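Cortical-lytic enzyme (Clostridium perfringens, PDB 5JIP) is a spore cortex-lytic muramidase of glycoside hydrolase family 25, which probably cleaves the glycan strands of cortical peptidoglycan during germination. Local coordinates at residues R143-L148 / D172-I177; W130-R135 / Y168-M173. All blocks are in the same frame, centred on the assembly; numbering follows the deposited sequence.

Contact 1 (R143-L148 / D172-I177); sequences RRRLML and DMPLWI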
# COMPACT_ATOMS: atom_id res chain seq x y z
N ARG A 143 7.30 0.88 16.32
CA ARG A 143 6.88 1.11 14.94
C ARG A 143 7.12 -0.12 14.06
O ARG A 143 7.21 0.01 12.84
CB ARG A 143 7.58 2.35 14.34
CG ARG A 143 6.75 3.02 13.25
CD ARG A 143 7.55 4.05 12.47
NE ARG A 143 6.74 4.78 11.51
CZ ARG A 143 7.23 5.43 10.46
NH1 ARG A 143 8.52 5.46 10.22
NH2 ARG A 143 6.41 6.07 9.65
N ARG A 144 7.23 -1.30 14.67
CA ARG A 144 7.35 -2.57 13.96
C ARG A 144 6.09 -3.39 14.14
O ARG A 144 5.60 -3.55 15.26
CB ARG A 144 8.55 -3.40 14.46
CG ARG A 144 9.91 -2.85 14.13
CD ARG A 144 10.23 -2.98 12.67
NE ARG A 144 10.22 -4.37 12.21
CZ ARG A 144 11.26 -5.21 12.23
NH1 ARG A 144 12.45 -4.84 12.69
NH2 ARG A 144 11.12 -6.44 11.75
N ARG A 145 5.62 -3.98 13.05
CA ARG A 145 4.56 -4.97 13.11
C ARG A 145 4.96 -6.21 13.90
O ARG A 145 6.06 -6.75 13.76
CB ARG A 145 4.16 -5.43 11.72
CG ARG A 145 3.59 -4.38 10.79
CD ARG A 145 2.33 -3.71 11.32
NE ARG A 145 1.33 -4.59 11.91
CZ ARG A 145 0.38 -5.24 11.23
NH1 ARG A 145 0.33 -5.19 9.92
NH2 ARG A 145 -0.51 -5.98 11.89
N LEU A 146 4.02 -6.69 14.71
CA LEU A 146 4.16 -7.90 15.51
C LEU A 146 3.40 -9.05 14.86
O LEU A 146 2.21 -8.94 14.57
CB LEU A 146 3.61 -7.64 16.92
CG LEU A 146 3.70 -8.80 17.91
CD1 LEU A 146 5.16 -9.09 18.25
CD2 LEU A 146 2.90 -8.50 19.16
N MET A 147 4.10 -10.16 14.62
CA MET A 147 3.47 -11.39 14.14
C MET A 147 3.07 -12.28 15.31
O MET A 147 3.77 -12.32 16.33
CB MET A 147 4.41 -12.15 13.18
CG MET A 147 3.87 -13.52 12.73
SD MET A 147 4.45 -14.04 11.10
CE MET A 147 6.16 -14.37 11.44
N LEU A 148 1.91 -12.94 15.19
CA LEU A 148 1.41 -13.89 16.18
C LEU A 148 1.71 -15.32 15.75
O LEU A 148 1.40 -15.72 14.63
CB LEU A 148 -0.10 -13.73 16.40
CG LEU A 148 -0.70 -14.71 17.43
CD1 LEU A 148 -0.21 -14.34 18.77
CD2 LEU A 148 -2.23 -14.67 17.36
N ASP A 172 -5.93 -8.97 11.93
CA ASP A 172 -5.06 -8.09 11.17
C ASP A 172 -3.59 -8.32 11.52
O ASP A 172 -2.72 -7.79 10.85
CB ASP A 172 -5.44 -6.61 11.38
CG ASP A 172 -5.16 -6.11 12.78
OD1 ASP A 172 -5.42 -6.85 13.76
OD2 ASP A 172 -4.70 -4.95 12.88
N MET A 173 -3.30 -9.16 12.51
CA MET A 173 -1.91 -9.52 12.77
C MET A 173 -1.40 -10.48 11.70
O MET A 173 -2.14 -11.34 11.24
CB MET A 173 -1.77 -10.16 14.15
CG MET A 173 -2.22 -9.27 15.28
SD MET A 173 -1.88 -10.03 16.87
CE MET A 173 -0.08 -9.90 16.95
N PRO A 174 -0.14 -10.38 11.30
CA PRO A 174 0.44 -11.50 10.55
C PRO A 174 0.34 -12.75 11.39
O PRO A 174 0.58 -12.71 12.60
CB PRO A 174 1.89 -11.08 10.29
CG PRO A 174 1.90 -9.60 10.46
CD PRO A 174 0.83 -9.31 11.53
N LEU A 175 -0.01 -13.87 10.74
CA LEU A 175 -0.19 -15.16 11.40
C LEU A 175 0.90 -16.15 11.02
O LEU A 175 1.10 -16.47 9.84
CB LEU A 175 -1.55 -15.76 11.06
CG LEU A 175 -1.83 -17.14 11.64
CD1 LEU A 175 -1.89 -17.09 13.14
CD2 LEU A 175 -3.10 -17.68 11.05
N TRP A 176 1.55 -16.67 12.04
CA TRP A 176 2.44 -17.83 11.94
C TRP A 176 1.71 -19.00 12.60
O TRP A 176 1.58 -19.06 13.83
CB TRP A 176 3.76 -17.49 12.60
CG TRP A 176 4.81 -18.55 12.64
CD1 TRP A 176 4.79 -19.80 12.08
CD2 TRP A 176 6.06 -18.42 13.30
NE1 TRP A 176 5.97 -20.45 12.35
CE2 TRP A 176 6.76 -19.63 13.11
CE3 TRP A 176 6.64 -17.40 14.06
CZ2 TRP A 176 8.03 -19.85 13.66
CZ3 TRP A 176 7.91 -17.61 14.59
CH2 TRP A 176 8.58 -18.82 14.39
N ILE A 177 1.15 -19.88 11.79
CA ILE A 177 0.28 -20.93 12.31
C ILE A 177 1.05 -22.23 12.35
O ILE A 177 1.76 -22.59 11.41
CB ILE A 177 -1.02 -21.08 11.49
CG1 ILE A 177 -1.97 -22.01 12.25
CG2 ILE A 177 -0.71 -21.56 10.08
CD1 ILE A 177 -3.37 -22.05 11.68
O HOH W 1 -2.23 -5.64 9.03
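Two backbone hydrogen bonds hold the strands together where they first meet. Leu-148 N donates to Pro-174 O at 2.9 Å, and Leu-148 O takes the N-H of Trp-176, with Leu-148 O to Trp-176 N at 2.8 Å. Because the two bonds go to the residues before and after Leu-175, Leu-148 and Leu-175 form a parallel bridge; both bonds are nearly straight and run almost along the C=O axes.

Ahead of this pair the chains diverge, and side chains fill the join. With CG anti to the backbone N (chi1 175°), Met-147 is carried across Pro-174, its CG 3.4 Å from Pro-174 O, while its sulfur reaches Trp-176 CB. On the other flank Met-173 lies alongside Leu-146, pointing the same way; a bend at its last torsion (chi3 71°) sets its CE 3.9 Å from Leu-148 CB and also against Leu-146 O.

At the N-terminal end of the contact, Arg-145 spans the gap. Bent at chi2 and chi3, its chain reaches across so that NH2 donates to Asp-172 O at 3.0 Å. That oxygen is in the guanidinium plane, but NH2 sits above the carbonyl plane. Pro-174 CD covers one guanidinium face, and a water accepts from Arg-145 NH1 and donates to Asp-172 O. Further out, Glu-139 makes a salt bridge to Arg-145 NE, and Thr-306 O accepts from NH1, which fixes the group's rotation. Trp-176 NE1 is hydrogen-bonded to Asn-220 OD1.

Strands 147-151 and 175-178, linked through helix 152-157, start here as parallel neighbours of a beta-alpha-beta unit in the TIM-barrel-like catalytic domain of family 25.

Contact 2 (W130-R135 / Y168-M173); sequences WIDRFR and YPLSDM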
# COMPACT_ATOMS: atom_id res chain seq x y z
N TRP A 130 -5.53 -9.81 26.12
CA TRP A 130 -4.13 -9.79 26.55
C TRP A 130 -3.18 -9.71 25.36
O TRP A 130 -2.26 -8.89 25.34
CB TRP A 130 -3.84 -11.03 27.40
CG TRP A 130 -2.51 -10.98 28.05
CD1 TRP A 130 -2.23 -10.56 29.33
CD2 TRP A 130 -1.26 -11.33 27.46
NE1 TRP A 130 -0.88 -10.64 29.56
CE2 TRP A 130 -0.26 -11.11 28.43
CE3 TRP A 130 -0.87 -11.82 26.20
CZ2 TRP A 130 1.10 -11.38 28.19
CZ3 TRP A 130 0.46 -12.07 25.96
CH2 TRP A 130 1.43 -11.85 26.95
N ILE A 131 -3.41 -10.54 24.33
CA ILE A 131 -2.60 -10.48 23.12
C ILE A 131 -2.69 -9.10 22.48
O ILE A 131 -1.68 -8.51 22.09
CB ILE A 131 -3.05 -11.57 22.15
CG1 ILE A 131 -2.83 -12.93 22.78
CG2 ILE A 131 -2.35 -11.40 20.78
CD1 ILE A 131 -3.45 -14.05 21.98
N ASP A 132 -3.91 -8.59 22.35
CA ASP A 132 -4.15 -7.31 21.71
C ASP A 132 -3.44 -6.18 22.45
O ASP A 132 -2.93 -5.24 21.83
CB ASP A 132 -5.67 -7.09 21.67
CG ASP A 132 -6.12 -6.13 20.59
OD1 ASP A 132 -5.38 -5.89 19.61
OD2 ASP A 132 -7.24 -5.61 20.73
N ARG A 133 -3.41 -6.24 23.78
CA ARG A 133 -2.71 -5.22 24.54
C ARG A 133 -1.21 -5.31 24.32
O ARG A 133 -0.53 -4.29 24.18
CB ARG A 133 -3.03 -5.37 26.04
CG ARG A 133 -2.18 -4.49 26.96
CD ARG A 133 -2.43 -3.00 26.74
NE ARG A 133 -3.84 -2.67 26.95
CZ ARG A 133 -4.37 -2.29 28.12
NH1 ARG A 133 -5.66 -2.02 28.21
NH2 ARG A 133 -3.60 -2.19 29.21
N PHE A 134 -0.69 -6.53 24.30
CA PHE A 134 0.73 -6.75 23.99
C PHE A 134 1.05 -6.17 22.62
O PHE A 134 1.99 -5.39 22.46
CB PHE A 134 1.04 -8.24 24.05
CG PHE A 134 2.52 -8.57 23.91
CD1 PHE A 134 3.18 -8.46 22.69
CD2 PHE A 134 3.25 -9.00 25.01
CE1 PHE A 134 4.55 -8.76 22.57
CE2 PHE A 134 4.62 -9.32 24.89
CZ PHE A 134 5.26 -9.19 23.67
N ARG A 135 0.21 -6.49 21.63
CA ARG A 135 0.40 -5.93 20.29
C ARG A 135 0.39 -4.40 20.29
O ARG A 135 1.24 -3.76 19.65
CB ARG A 135 -0.69 -6.49 19.37
CG ARG A 135 -0.68 -5.95 17.95
CD ARG A 135 -1.72 -4.89 17.75
NE ARG A 135 -3.06 -5.47 17.81
CZ ARG A 135 -3.76 -5.91 16.77
NH1 ARG A 135 -3.28 -5.82 15.54
NH2 ARG A 135 -4.98 -6.43 16.96
N TYR A 168 -13.09 -10.84 15.24
CA TYR A 168 -11.76 -11.44 15.33
C TYR A 168 -10.77 -10.28 15.45
O TYR A 168 -10.23 -9.83 14.43
CB TYR A 168 -11.45 -12.29 14.11
CG TYR A 168 -12.37 -13.45 13.90
CD1 TYR A 168 -12.15 -14.66 14.54
CD2 TYR A 168 -13.47 -13.33 13.06
CE1 TYR A 168 -12.99 -15.74 14.33
CE2 TYR A 168 -14.33 -14.39 12.85
CZ TYR A 168 -14.08 -15.59 13.49
OH TYR A 168 -14.92 -16.66 13.29
N PRO A 169 -10.54 -9.77 16.66
CA PRO A 169 -9.68 -8.59 16.80
C PRO A 169 -8.23 -8.82 16.39
O PRO A 169 -7.52 -7.83 16.13
CB PRO A 169 -9.77 -8.26 18.30
CG PRO A 169 -11.07 -8.94 18.77
CD PRO A 169 -11.15 -10.17 17.94
N LEU A 170 -7.74 -10.05 16.37
CA LEU A 170 -6.34 -10.28 16.02
C LEU A 170 -6.13 -10.59 14.54
O LEU A 170 -4.98 -10.84 14.14
CB LEU A 170 -5.77 -11.41 16.86
CG LEU A 170 -5.99 -11.28 18.35
CD1 LEU A 170 -5.48 -12.52 19.05
CD2 LEU A 170 -5.40 -9.99 18.93
N SER A 171 -7.19 -10.57 13.72
CA SER A 171 -7.10 -11.07 12.35
C SER A 171 -6.29 -10.15 11.44
O SER A 171 -6.03 -10.50 10.28
CB SER A 171 -8.51 -11.27 11.77
OG SER A 171 -9.24 -10.05 11.65
N ASP A 172 -5.93 -8.97 11.93
CA ASP A 172 -5.06 -8.09 11.17
C ASP A 172 -3.59 -8.32 11.52
O ASP A 172 -2.72 -7.79 10.85
CB ASP A 172 -5.44 -6.61 11.38
CG ASP A 172 -5.16 -6.11 12.78
OD1 ASP A 172 -5.42 -6.85 13.76
OD2 ASP A 172 -4.70 -4.95 12.88
N MET A 173 -3.30 -9.16 12.51
CA MET A 173 -1.91 -9.52 12.77
C MET A 173 -1.40 -10.48 11.70
O MET A 173 -2.14 -11.34 11.24
CB MET A 173 -1.77 -10.16 14.15
CG MET A 173 -2.22 -9.27 15.28
SD MET A 173 -1.88 -10.03 16.87
CE MET A 173 -0.08 -9.90 16.95
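The guanidinium of Arg-135 is the flat group at the centre: Met-173 CG lies over one face, 3.6 Å from Arg-135 NH1, and three oxygens, from Asp-132, Pro-169 and Asp-172, line its edges. Together Asp-132, Arg-135 and Asp-172 make a salt-bridge network joining helix 124-142 to the loop before strand 175-178, on the outer, helical layer of the barrel. CG anti to the backbone N (chi1 177°), with bends at chi2 and chi3, brings the guanidinium to the loop.

Asp-132, one helical turn before Arg-135, is gripped side-on: NE and NH2 both donate to its OD1, with Arg-135 NH2 to Asp-132 OD1 at 2.7 Å. Asp-172 is held end-on, again through a single oxygen: Arg-135 NH1 meets Asp-172 OD1 at 3.0 Å from above the carboxylate plane, and NH2 uses the syn lone pair of the same atom. The guanidinium and Asp-172 carboxylate planes stand 45° apart. The shared guanidinium probably keeps both carboxylates ionised and offsets their repulsion, and Lys-280 of the second subunit adds a positive partner at Asp-132.

Beside the salt bridges, on the apolar side, Leu-170 crosses Ile-131 at about a right angle, with Leu-170 CD1 3.7 Å from Ile-131 CG2; Leu-170 CD2 rests on Asp-132 CB. Two successive type I turns, Tyr-168 to Ser-171 and Leu-170 to Met-173, shape the loop. They present Pro-169 O for a weak bond: Arg-135 NH2 to Pro-169 O is 3.0 Å, bent to 129° at the hydrogen.

Contacts 1 and 2 share Asp-172 and Met-173, and their centres are about 9 Å apart. Asp-172 is divided between two arginines: its carbonyl belongs to contact 1, its carboxylate to contact 2. Leu-146, just ahead of strand 147-151, packs on helix 124-142, with Leu-146 CD2 3.5 Å from Phe-134 CD1, and Leu-148 CD1 lies 4.2 Å from Ile-131 CG2. Both contacts also touch the second subunit. Contact 1 is the nearer to bound ligands: the side chain of Arg-145 is about 9 Å from the magnesium ion, and that of Trp-176 about 5 Å from a bound MES molecule, probably from the crystallisation liquor. Contact 2 lies away from the magnesium site.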